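Local coordinates for trichosurin (Trichosurus vulpecula, PDB 2RA6), which probably carries small, mainly hydrophobic molecules in possum milk whey, and binds 4-ethylphenol inside its lipocalin beta barrel, at residues B[111-116]-B[124-129]; B[30-35]-B[142-147]; B[76-81]-B[89-94]. The protein carries 1 engineered substitution. One frame throughout, in Å; residues are numbered along the deposited sequence.

Contact 1 (B[111-116]-B[124-129]); sequences KFIFYN and VVANLF. With ETY (4-ethylphenol), chain P.
The antiparallel beta hairpin of strands 109-118 and 121-130 brings Phe112, Phe114 and Phe129 together on the pocket side of the lipocalin barrel. Phe112 pairs with Asn127 and Phe114 with Val125, each through two backbone hydrogen bonds; Phe114 N to Val125 O, at 2.7 Å, is the shortest of the four. On the pocket side, Phe112 has CG beside its own backbone N (chi1 -79°), and its ring lies under the ethyl group of 4-ethylphenol, whose C7 stands 3.5 Å above the ring plane, over the centre. Phe129 reaches the same ring with CE2, 3.6 Å from Phe112 CD2, the two planes inclined at 49° in an oblique pair. The ligand methyl C8 is met by two ring rims: Phe129 CZ comes to 3.4 Å of it, and Phe114 CZ to 3.5 Å with C8 in the plane of the Phe114 ring. The ethyl group is thus gripped by one aromatic face and two edges. On the same face of the sheet, Asn127 ND2 approaches Phe114 CD2 at 3.4 Å, its amide plane turned 59° from the ring. On the other side, flanked by Lys111 and Tyr115, Ile113 CD1 presses on Ala126 CB at 3.4 Å, tighter than usual, while the side chains of Ile113 and Val124 lie side by side and touch through their CG2 atoms. Phe143 of helix 137-148 packs on Ala126, and Tyr115 stacks on Tyr115 of the second subunit, with its OH hydrogen-bonded to Tyr117 of that subunit. A largely aromatic inner face that meets the ligand, backed by an outer face that receives the helix, is the arrangement of a lipocalin calyx wall.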
loop_
_atom_site.group_PDB
_atom_site.type_symbol
_atom_site.label_atom_id
_atom_site.label_comp_id
_atom_site.label_asym_id
_atom_site.label_seq_id
_atom_site.Cartn_x
_atom_site.Cartn_y
_atom_site.Cartn_z
ATOM N N LYS B 111 -12.060 -5.962 -5.254
ATOM C CA LYS B 111 -11.343 -5.739 -4.009
ATOM C C LYS B 111 -10.582 -4.430 -4.157
ATOM O O LYS B 111 -9.859 -4.225 -5.132
ATOM C CB LYS B 111 -10.363 -6.886 -3.755
ATOM C CG LYS B 111 -9.514 -6.725 -2.509
ATOM C CD LYS B 111 -8.533 -7.885 -2.384
ATOM C CE LYS B 111 -7.614 -7.717 -1.191
ATOM N NZ LYS B 111 -6.653 -8.853 -1.099
ATOM N N PHE B 112 -10.774 -3.528 -3.206
ATOM C CA PHE B 112 -10.068 -2.259 -3.234
ATOM C C PHE B 112 -9.318 -2.095 -1.928
ATOM O O PHE B 112 -9.913 -2.162 -0.852
ATOM C CB PHE B 112 -11.040 -1.093 -3.406
ATOM C CG PHE B 112 -11.507 -0.899 -4.821
ATOM C CD1 PHE B 112 -10.709 -0.232 -5.750
ATOM C CD2 PHE B 112 -12.746 -1.373 -5.222
ATOM C CE1 PHE B 112 -11.143 -0.040 -7.060
ATOM C CE2 PHE B 112 -13.188 -1.185 -6.529
ATOM C CZ PHE B 112 -12.384 -0.517 -7.446
ATOM N N ILE B 113 -8.011 -1.900 -2.031
ATOM C CA ILE B 113 -7.184 -1.694 -0.852
ATOM C C ILE B 113 -6.800 -0.226 -0.822
ATOM O O ILE B 113 -6.245 0.306 -1.786
ATOM C CB ILE B 113 -5.895 -2.537 -0.890
ATOM C CG1 ILE B 113 -6.240 -4.021 -1.030
ATOM C CG2 ILE B 113 -5.080 -2.291 0.379
ATOM C CD1 ILE B 113 -7.092 -4.575 0.092
ATOM N N PHE B 114 -7.123 0.425 0.288
ATOM C CA PHE B 114 -6.812 1.833 0.485
ATOM C C PHE B 114 -5.668 1.987 1.461
ATOM O O PHE B 114 -5.719 1.454 2.566
ATOM C CB PHE B 114 -8.003 2.572 1.093
ATOM C CG PHE B 114 -9.091 2.882 0.124
ATOM C CD1 PHE B 114 -9.279 4.182 -0.322
ATOM C CD2 PHE B 114 -9.924 1.880 -0.353
ATOM C CE1 PHE B 114 -10.284 4.480 -1.233
ATOM C CE2 PHE B 114 -10.931 2.172 -1.263
ATOM C CZ PHE B 114 -11.108 3.472 -1.701
ATOM N N TYR B 115 -4.635 2.700 1.046
ATOM C CA TYR B 115 -3.531 3.000 1.938
ATOM C C TYR B 115 -3.788 4.473 2.215
ATOM O O TYR B 115 -3.532 5.336 1.371
ATOM C CB TYR B 115 -2.187 2.778 1.244
ATOM C CG TYR B 115 -1.869 1.309 1.083
ATOM C CD1 TYR B 115 -1.617 0.510 2.203
ATOM C CD2 TYR B 115 -1.875 0.704 -0.171
ATOM C CE1 TYR B 115 -1.382 -0.854 2.074
ATOM C CE2 TYR B 115 -1.640 -0.666 -0.310
ATOM C CZ TYR B 115 -1.397 -1.432 0.820
ATOM O OH TYR B 115 -1.171 -2.785 0.700
ATOM N N ASN B 116 -4.334 4.735 3.395
ATOM C CA ASN B 116 -4.697 6.080 3.817
ATOM C C ASN B 116 -3.608 6.765 4.625
ATOM O O ASN B 116 -3.045 6.180 5.547
ATOM C CB ASN B 116 -6.001 6.016 4.629
ATOM C CG ASN B 116 -6.360 7.342 5.280
ATOM O OD1 ASN B 116 -6.176 7.521 6.488
ATOM N ND2 ASN B 116 -6.866 8.283 4.485
ATOM N N VAL B 124 -4.592 0.978 6.677
ATOM C CA VAL B 124 -5.042 0.235 5.524
ATOM C C VAL B 124 -6.515 -0.077 5.719
ATOM O O VAL B 124 -6.956 -0.465 6.802
ATOM C CB VAL B 124 -4.238 -1.073 5.336
ATOM C CG1 VAL B 124 -4.452 -2.005 6.518
ATOM C CG2 VAL B 124 -4.658 -1.753 4.037
ATOM N N VAL B 125 -7.285 0.141 4.662
ATOM C CA VAL B 125 -8.708 -0.150 4.684
ATOM C C VAL B 125 -8.941 -0.998 3.444
ATOM O O VAL B 125 -8.626 -0.584 2.330
ATOM C CB VAL B 125 -9.578 1.134 4.597
ATOM C CG1 VAL B 125 -11.055 0.764 4.604
ATOM C CG2 VAL B 125 -9.271 2.057 5.774
ATOM N N ALA B 126 -9.466 -2.197 3.649
ATOM C CA ALA B 126 -9.737 -3.105 2.549
ATOM C C ALA B 126 -11.242 -3.196 2.356
ATOM O O ALA B 126 -12.001 -3.312 3.317
ATOM C CB ALA B 126 -9.154 -4.479 2.854
ATOM N N ASN B 127 -11.666 -3.136 1.101
ATOM C CA ASN B 127 -13.079 -3.189 0.767
ATOM C C ASN B 127 -13.357 -4.348 -0.179
ATOM O O ASN B 127 -12.630 -4.532 -1.148
ATOM C CB ASN B 127 -13.499 -1.895 0.055
ATOM C CG ASN B 127 -13.364 -0.659 0.928
ATOM O OD1 ASN B 127 -14.363 -0.077 1.349
ATOM N ND2 ASN B 127 -12.129 -0.248 1.197
ATOM N N LEU B 128 -14.392 -5.129 0.111
ATOM C CA LEU B 128 -14.787 -6.223 -0.770
ATOM C C LEU B 128 -16.188 -5.892 -1.277
ATOM O O LEU B 128 -17.140 -5.785 -0.493
ATOM C CB LEU B 128 -14.807 -7.559 -0.023
ATOM C CG LEU B 128 -15.178 -8.776 -0.885
ATOM C CD1 LEU B 128 -14.125 -9.037 -1.943
ATOM C CD2 LEU B 128 -15.338 -10.006 0.022
ATOM N N PHE B 129 -16.302 -5.710 -2.595
ATOM C CA PHE B 129 -17.581 -5.380 -3.220
ATOM C C PHE B 129 -18.142 -6.547 -4.012
ATOM O O PHE B 129 -17.392 -7.302 -4.637
ATOM C CB PHE B 129 -17.447 -4.225 -4.214
ATOM C CG PHE B 129 -16.952 -2.940 -3.624
ATOM C CD1 PHE B 129 -17.068 -2.666 -2.265
ATOM C CD2 PHE B 129 -16.429 -1.967 -4.462
ATOM C CE1 PHE B 129 -16.670 -1.432 -1.756
ATOM C CE2 PHE B 129 -16.031 -0.737 -3.970
ATOM C CZ PHE B 129 -16.152 -0.467 -2.610
HETATM C C8 ETY P . -13.834 1.911 -3.348
HETATM C C7 ETY P . -12.922 2.341 -4.500
HETATM C CG ETY P . -13.277 3.679 -5.090
HETATM C C3 ETY P . -12.906 4.885 -4.440
HETATM C C2 ETY P . -13.238 6.141 -4.992
HETATM C C5 ETY P . -13.997 3.765 -6.318
HETATM C C6 ETY P . -14.335 5.018 -6.878
HETATM C C1 ETY P . -13.951 6.201 -6.208
HETATM O O1 ETY P . -14.270 7.419 -6.746
#

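Contact 2 (B[30-35]-B[142-147])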
loop_
_atom_site.group_PDB
_atom_site.type_symbol
_atom_site.label_atom_id
_atom_site.label_comp_id
_atom_site.label_asym_id
_atom_site.label_seq_id
_atom_site.Cartn_x
_atom_site.Cartn_y
_atom_site.Cartn_z
ATOM N N THR B 30 -21.237 -2.994 -0.922
ATOM C CA THR B 30 -20.125 -3.247 -0.013
ATOM C C THR B 30 -20.538 -4.482 0.786
ATOM O O THR B 30 -21.609 -4.509 1.390
ATOM C CB THR B 30 -19.892 -2.061 0.929
ATOM O OG1 THR B 30 -19.422 -0.939 0.170
ATOM C CG2 THR B 30 -18.858 -2.418 1.995
ATOM N N VAL B 31 -19.685 -5.502 0.784
ATOM C CA VAL B 31 -19.980 -6.750 1.476
ATOM C C VAL B 31 -19.118 -6.940 2.723
ATOM O O VAL B 31 -19.615 -7.371 3.762
ATOM C CB VAL B 31 -19.794 -7.935 0.514
ATOM C CG1 VAL B 31 -20.115 -9.245 1.218
ATOM C CG2 VAL B 31 -20.712 -7.748 -0.700
ATOM N N VAL B 32 -17.834 -6.609 2.618
ATOM C CA VAL B 32 -16.928 -6.728 3.757
ATOM C C VAL B 32 -15.988 -5.533 3.815
ATOM O O VAL B 32 -15.525 -5.042 2.789
ATOM C CB VAL B 32 -16.073 -8.020 3.686
ATOM C CG1 VAL B 32 -15.306 -8.210 5.007
ATOM C CG2 VAL B 32 -16.965 -9.231 3.432
ATOM N N LEU B 33 -15.741 -5.049 5.028
ATOM C CA LEU B 33 -14.830 -3.941 5.268
ATOM C C LEU B 33 -13.820 -4.479 6.275
ATOM O O LEU B 33 -14.166 -5.286 7.141
ATOM C CB LEU B 33 -15.571 -2.752 5.887
ATOM C CG LEU B 33 -16.576 -1.986 5.023
ATOM C CD1 LEU B 33 -17.305 -0.950 5.874
ATOM C CD2 LEU B 33 -15.855 -1.316 3.866
ATOM N N ALA B 34 -12.574 -4.051 6.154
ATOM C CA ALA B 34 -11.537 -4.490 7.081
ATOM C C ALA B 34 -10.545 -3.358 7.183
ATOM O O ALA B 34 -10.306 -2.639 6.215
ATOM C CB ALA B 34 -10.861 -5.755 6.570
ATOM N N SER B 35 -9.983 -3.166 8.368
ATOM C CA SER B 35 -9.035 -2.082 8.540
ATOM C C SER B 35 -8.077 -2.318 9.677
ATOM O O SER B 35 -8.377 -3.054 10.615
ATOM C CB SER B 35 -9.773 -0.767 8.794
ATOM O OG SER B 35 -8.862 0.317 8.950
ATOM N N ARG B 142 -11.367 -16.060 1.638
ATOM C CA ARG B 142 -10.053 -15.709 1.106
ATOM C C ARG B 142 -9.702 -14.260 1.451
ATOM O O ARG B 142 -8.584 -13.970 1.875
ATOM C CB ARG B 142 -10.039 -15.925 -0.409
ATOM C CG ARG B 142 -8.693 -15.682 -1.074
ATOM C CD ARG B 142 -8.766 -15.983 -2.569
ATOM N NE ARG B 142 -9.845 -15.240 -3.216
ATOM C CZ ARG B 142 -10.121 -15.289 -4.516
ATOM N NH1 ARG B 142 -9.397 -16.049 -5.327
ATOM N NH2 ARG B 142 -11.128 -14.578 -5.006
ATOM N N PHE B 143 -10.668 -13.362 1.285
ATOM C CA PHE B 143 -10.463 -11.948 1.585
ATOM C C PHE B 143 -10.098 -11.774 3.053
ATOM O O PHE B 143 -9.133 -11.084 3.398
ATOM C CB PHE B 143 -11.748 -11.168 1.292
ATOM C CG PHE B 143 -11.687 -9.708 1.665
ATOM C CD1 PHE B 143 -11.087 -8.778 0.823
ATOM C CD2 PHE B 143 -12.279 -9.260 2.841
ATOM C CE1 PHE B 143 -11.082 -7.413 1.150
ATOM C CE2 PHE B 143 -12.281 -7.908 3.179
ATOM C CZ PHE B 143 -11.685 -6.984 2.335
ATOM N N GLU B 144 -10.881 -12.406 3.920
ATOM C CA GLU B 144 -10.661 -12.316 5.359
ATOM C C GLU B 144 -9.339 -12.934 5.807
ATOM O O GLU B 144 -8.642 -12.364 6.649
ATOM C CB GLU B 144 -11.849 -12.950 6.087
ATOM C CG GLU B 144 -13.068 -12.031 6.073
ATOM C CD GLU B 144 -14.378 -12.748 6.322
ATOM O OE1 GLU B 144 -14.387 -13.734 7.087
ATOM O OE2 GLU B 144 -15.406 -12.306 5.759
ATOM N N GLU B 145 -8.983 -14.083 5.241
ATOM C CA GLU B 145 -7.731 -14.734 5.604
ATOM C C GLU B 145 -6.540 -13.919 5.114
ATOM O O GLU B 145 -5.525 -13.821 5.804
ATOM C CB GLU B 145 -7.670 -16.149 5.024
ATOM C CG GLU B 145 -8.765 -17.059 5.542
ATOM C CD GLU B 145 -8.587 -18.494 5.097
ATOM O OE1 GLU B 145 -8.272 -18.712 3.908
ATOM O OE2 GLU B 145 -8.774 -19.400 5.934
ATOM N N ASP B 146 -6.657 -13.328 3.928
ATOM C CA ASP B 146 -5.556 -12.523 3.408
ATOM C C ASP B 146 -5.312 -11.337 4.324
ATOM O O ASP B 146 -4.169 -10.919 4.525
ATOM C CB ASP B 146 -5.851 -12.024 1.995
ATOM C CG ASP B 146 -5.756 -13.123 0.963
ATOM O OD1 ASP B 146 -5.016 -14.101 1.207
ATOM O OD2 ASP B 146 -6.403 -13.003 -0.094
ATOM N N PHE B 147 -6.390 -10.798 4.880
ATOM C CA PHE B 147 -6.279 -9.671 5.791
ATOM C C PHE B 147 -5.604 -10.118 7.087
ATOM O O PHE B 147 -4.629 -9.509 7.533
ATOM C CB PHE B 147 -7.667 -9.100 6.094
ATOM C CG PHE B 147 -7.648 -7.932 7.039
ATOM C CD1 PHE B 147 -7.127 -6.706 6.643
ATOM C CD2 PHE B 147 -8.145 -8.064 8.329
ATOM C CE1 PHE B 147 -7.101 -5.621 7.525
ATOM C CE2 PHE B 147 -8.126 -6.990 9.218
ATOM C CZ PHE B 147 -7.601 -5.768 8.812
#
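The Phe147 ring turns one face to Ala34 and an edge to Ser35. Ala34 CB stands 3.7 Å from the ring centroid and only 3° off the ring normal, a CH-pi contact centred so well that all six ring carbons are almost equally far from the methyl. At the rim, Phe147 CZ comes to 3.3 Å of Ser35 O, which lies near the ring plane and is also hydrogen-bonded to Asn156 ND2. Phe147 further stacks with Phe152. One helical turn earlier, the Phe143 ring meets Val32 obliquely: the two side chains slide past each other in opposite directions, with Phe143 CE2 3.5 Å from Val32 CG1. Both phenylalanines have CG anti to the backbone N (chi1 176° for Phe143 and 180° for Phe147), which sends the two rings from the helix in a similar way toward the strand. Glu144 touches more lightly, OE2 lying 4.2 Å from Val32 CG2. The segments of helix 137-148 and strand 29-35 run parallel, their axes 10.0 Å apart, as the lipocalin helix packs against the outside of the barrel. On the strand, Val31 and Val32 both face Leu128 in a classic beta bulge, and Ile157 of the neighbouring strand 157-159 packs on Val32, Ala34 and Phe147. No hydrogen bond joins the two segments. The helix is therefore held to this strand by apolar contacts and the one CH-pi face of Phe147, and the approach of Ser35 O to the ring rim, where C-H groups carry a slight positive charge, probably adds a weak electrostatic attraction.

Contact 3 (B[76-81]-B[89-94]). With ETY (4-ethylphenol), chain P.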
loop_
_atom_site.group_PDB
_atom_site.type_symbol
_atom_site.label_atom_id
_atom_site.label_comp_id
_atom_site.label_asym_id
_atom_site.label_seq_id
_atom_site.Cartn_x
_atom_site.Cartn_y
_atom_site.Cartn_z
ATOM N N LEU B 76 -22.394 10.356 -1.063
ATOM C CA LEU B 76 -20.977 10.683 -1.017
ATOM C C LEU B 76 -20.400 10.356 -2.384
ATOM O O LEU B 76 -20.388 9.196 -2.798
ATOM C CB LEU B 76 -20.268 9.854 0.060
ATOM C CG LEU B 76 -18.743 9.991 0.151
ATOM C CD1 LEU B 76 -18.380 11.415 0.544
ATOM C CD2 LEU B 76 -18.188 9.003 1.167
ATOM N N TYR B 77 -19.938 11.382 -3.089
ATOM C CA TYR B 77 -19.359 11.200 -4.414
ATOM C C TYR B 77 -17.863 11.434 -4.360
ATOM O O TYR B 77 -17.406 12.473 -3.888
ATOM C CB TYR B 77 -19.993 12.167 -5.417
ATOM C CG TYR B 77 -21.469 11.928 -5.645
ATOM C CD1 TYR B 77 -22.428 12.510 -4.816
ATOM C CD2 TYR B 77 -21.902 11.093 -6.671
ATOM C CE1 TYR B 77 -23.791 12.271 -5.008
ATOM C CE2 TYR B 77 -23.256 10.844 -6.873
ATOM C CZ TYR B 77 -24.190 11.432 -6.040
ATOM O OH TYR B 77 -25.529 11.183 -6.238
ATOM N N LEU B 78 -17.099 10.465 -4.841
ATOM C CA LEU B 78 -15.650 10.589 -4.835
ATOM C C LEU B 78 -15.087 10.136 -6.162
ATOM O O LEU B 78 -15.709 9.350 -6.873
ATOM C CB LEU B 78 -15.055 9.734 -3.722
ATOM C CG LEU B 78 -15.427 10.142 -2.295
ATOM C CD1 LEU B 78 -15.070 9.022 -1.343
ATOM C CD2 LEU B 78 -14.710 11.436 -1.926
ATOM N N THR B 79 -13.910 10.640 -6.500
ATOM C CA THR B 79 -13.262 10.251 -7.735
ATOM C C THR B 79 -11.843 9.794 -7.433
ATOM O O THR B 79 -11.072 10.509 -6.785
ATOM C CB THR B 79 -13.202 11.414 -8.748
ATOM O OG1 THR B 79 -14.532 11.762 -9.159
ATOM C CG2 THR B 79 -12.390 11.008 -9.971
ATOM N N ALA B 80 -11.523 8.584 -7.877
ATOM C CA ALA B 80 -10.187 8.019 -7.712
ATOM C C ALA B 80 -9.534 8.198 -9.072
ATOM O O ALA B 80 -9.973 7.613 -10.065
ATOM C CB ALA B 80 -10.270 6.543 -7.351
ATOM N N PHE B 81 -8.495 9.020 -9.124
ATOM C CA PHE B 81 -7.817 9.292 -10.388
ATOM C C PHE B 81 -6.760 8.257 -10.742
ATOM O O PHE B 81 -6.040 7.763 -9.876
ATOM C CB PHE B 81 -7.194 10.688 -10.352
ATOM C CG PHE B 81 -8.200 11.786 -10.162
ATOM C CD1 PHE B 81 -8.663 12.119 -8.893
ATOM C CD2 PHE B 81 -8.706 12.468 -11.261
ATOM C CE1 PHE B 81 -9.618 13.119 -8.720
ATOM C CE2 PHE B 81 -9.659 13.467 -11.101
ATOM C CZ PHE B 81 -10.118 13.795 -9.827
ATOM N N PHE B 89 -4.766 3.890 -8.125
ATOM C CA PHE B 89 -5.440 5.178 -8.211
ATOM C C PHE B 89 -5.073 6.063 -7.035
ATOM O O PHE B 89 -4.522 5.596 -6.041
ATOM C CB PHE B 89 -6.956 4.963 -8.228
ATOM C CG PHE B 89 -7.420 4.041 -9.311
ATOM C CD1 PHE B 89 -7.806 4.538 -10.550
ATOM C CD2 PHE B 89 -7.437 2.665 -9.104
ATOM C CE1 PHE B 89 -8.203 3.675 -11.575
ATOM C CE2 PHE B 89 -7.830 1.791 -10.119
ATOM C CZ PHE B 89 -8.213 2.299 -11.357
ATOM N N LYS B 90 -5.360 7.351 -7.171
ATOM C CA LYS B 90 -5.103 8.309 -6.106
ATOM C C LYS B 90 -6.439 8.927 -5.703
ATOM O O LYS B 90 -7.240 9.301 -6.558
ATOM C CB LYS B 90 -4.131 9.394 -6.581
ATOM C CG LYS B 90 -4.501 10.042 -7.901
ATOM C CD LYS B 90 -3.408 10.997 -8.364
ATOM C CE LYS B 90 -3.712 11.562 -9.740
ATOM N NZ LYS B 90 -2.657 12.514 -10.184
ATOM N N LEU B 91 -6.677 9.029 -4.400
ATOM C CA LEU B 91 -7.928 9.583 -3.898
ATOM C C LEU B 91 -7.730 10.564 -2.752
ATOM O O LEU B 91 -7.021 10.270 -1.792
ATOM C CB LEU B 91 -8.849 8.455 -3.419
ATOM C CG LEU B 91 -10.107 8.893 -2.658
ATOM C CD1 LEU B 91 -11.096 9.534 -3.616
ATOM C CD2 LEU B 91 -10.746 7.697 -1.975
ATOM N N ASN B 92 -8.352 11.732 -2.864
ATOM C CA ASN B 92 -8.276 12.736 -1.812
ATOM C C ASN B 92 -9.512 12.556 -0.939
ATOM O O ASN B 92 -10.623 12.907 -1.340
ATOM C CB ASN B 92 -8.253 14.148 -2.411
ATOM C CG ASN B 92 -8.331 15.239 -1.352
ATOM O OD1 ASN B 92 -7.660 15.171 -0.322
ATOM N ND2 ASN B 92 -9.144 16.259 -1.610
ATOM N N TYR B 93 -9.313 11.979 0.242
ATOM C CA TYR B 93 -10.390 11.731 1.195
ATOM C C TYR B 93 -9.773 11.369 2.538
ATOM O O TYR B 93 -8.934 10.471 2.612
ATOM C CB TYR B 93 -11.273 10.579 0.717
ATOM C CG TYR B 93 -12.433 10.303 1.645
ATOM C CD1 TYR B 93 -13.532 11.163 1.693
ATOM C CD2 TYR B 93 -12.417 9.204 2.505
ATOM C CE1 TYR B 93 -14.588 10.936 2.575
ATOM C CE2 TYR B 93 -13.465 8.969 3.389
ATOM C CZ TYR B 93 -14.547 9.839 3.417
ATOM O OH TYR B 93 -15.583 9.615 4.287
ATOM N N TYR B 94 -10.190 12.067 3.592
ATOM C CA TYR B 94 -9.650 11.834 4.933
ATOM C C TYR B 94 -8.128 11.804 4.810
ATOM O O TYR B 94 -7.452 10.931 5.367
ATOM C CB TYR B 94 -10.151 10.500 5.486
ATOM C CG TYR B 94 -9.994 10.371 6.986
ATOM C CD1 TYR B 94 -10.738 11.171 7.850
ATOM C CD2 TYR B 94 -9.120 9.433 7.540
ATOM C CE1 TYR B 94 -10.622 11.042 9.231
ATOM C CE2 TYR B 94 -8.996 9.295 8.923
ATOM C CZ TYR B 94 -9.754 10.103 9.758
ATOM O OH TYR B 94 -9.661 9.959 11.123
HETATM C C8 ETY P . -13.834 1.911 -3.348
HETATM C C7 ETY P . -12.922 2.341 -4.500
HETATM C CG ETY P . -13.277 3.679 -5.090
HETATM C C3 ETY P . -12.906 4.885 -4.440
HETATM C C2 ETY P . -13.238 6.141 -4.992
HETATM C C5 ETY P . -13.997 3.765 -6.318
HETATM C C6 ETY P . -14.335 5.018 -6.878
HETATM C C1 ETY P . -13.951 6.201 -6.208
HETATM O O1 ETY P . -14.270 7.419 -6.746
HETATM O O HOH W 1 -9.622 12.391 -5.354
#
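Leu78 and Tyr93 cross at about a right angle in the antiparallel hairpin of strands 72-82 and 88-92, part of the lipocalin barrel wall. Leu78 CD1 lies over one face of the tyrosine ring, 4.0 Å above its plane and offset toward the rim, and CD2 is 3.8 Å from Tyr93 CD1. Leu76 comes at a slant to the far end of the ring, its CD2 4.1 Å from Tyr93 OH, which is hydrogen-bonded to Pro46 O. An alanine in place of Tyr93 would probably leave Leu78 CD1 and CD2 without the ring they pack on and Pro46 O without this hydroxyl partner. At the other end, Phe81 and Lys90 form a hydrogen-bonded pair, N to O in both directions. Lys90 CG takes the crowded position between the backbone N and the carbonyl carbon (chi1 50°), which brings it to 3.4 Å of Phe81 O; the rest of the chain is extended, and CE touches Phe81 CB. The Phe81 ring has Thr79 CG2 3.6 Å above one face, with Lys90 O at its edge and in plane. Toward the pocket, Ala80 CB sits between Phe89 CB and ring atom C2 of 4-ethylphenol. The strands, 145° apart in direction, diverge beyond the Phe81-Lys90 pair, and Leu91 CD1 fills in against Thr79 O at 3.3 Å. Where direct pairing has lapsed, a water donates to Thr79 O at 2.8 Å and accepts from Asn92 N at 2.9 Å.

Contacts 1 and 3 are hairpins of the same barrel, and both touch 4-ethylphenol: contact 1 meets its ethyl end and contact 3 the ring and the phenolic end. Contact 1 is buried close to the centre of the chain and fully paired, whereas contact 3 lies at the surface, where one bonded pair gives way to a water bridge. They meet where Leu91 packs on Phe114 and Tyr94 O receives Asn116 ND2. Contact 2, also buried, relies on side-chain packing where the two hairpins have backbone bonds; its strand 29-35 borders strand 121-130 of contact 1. It lies about 20 Å, centre to centre, from contact 3, on the opposite side of the chain's centre.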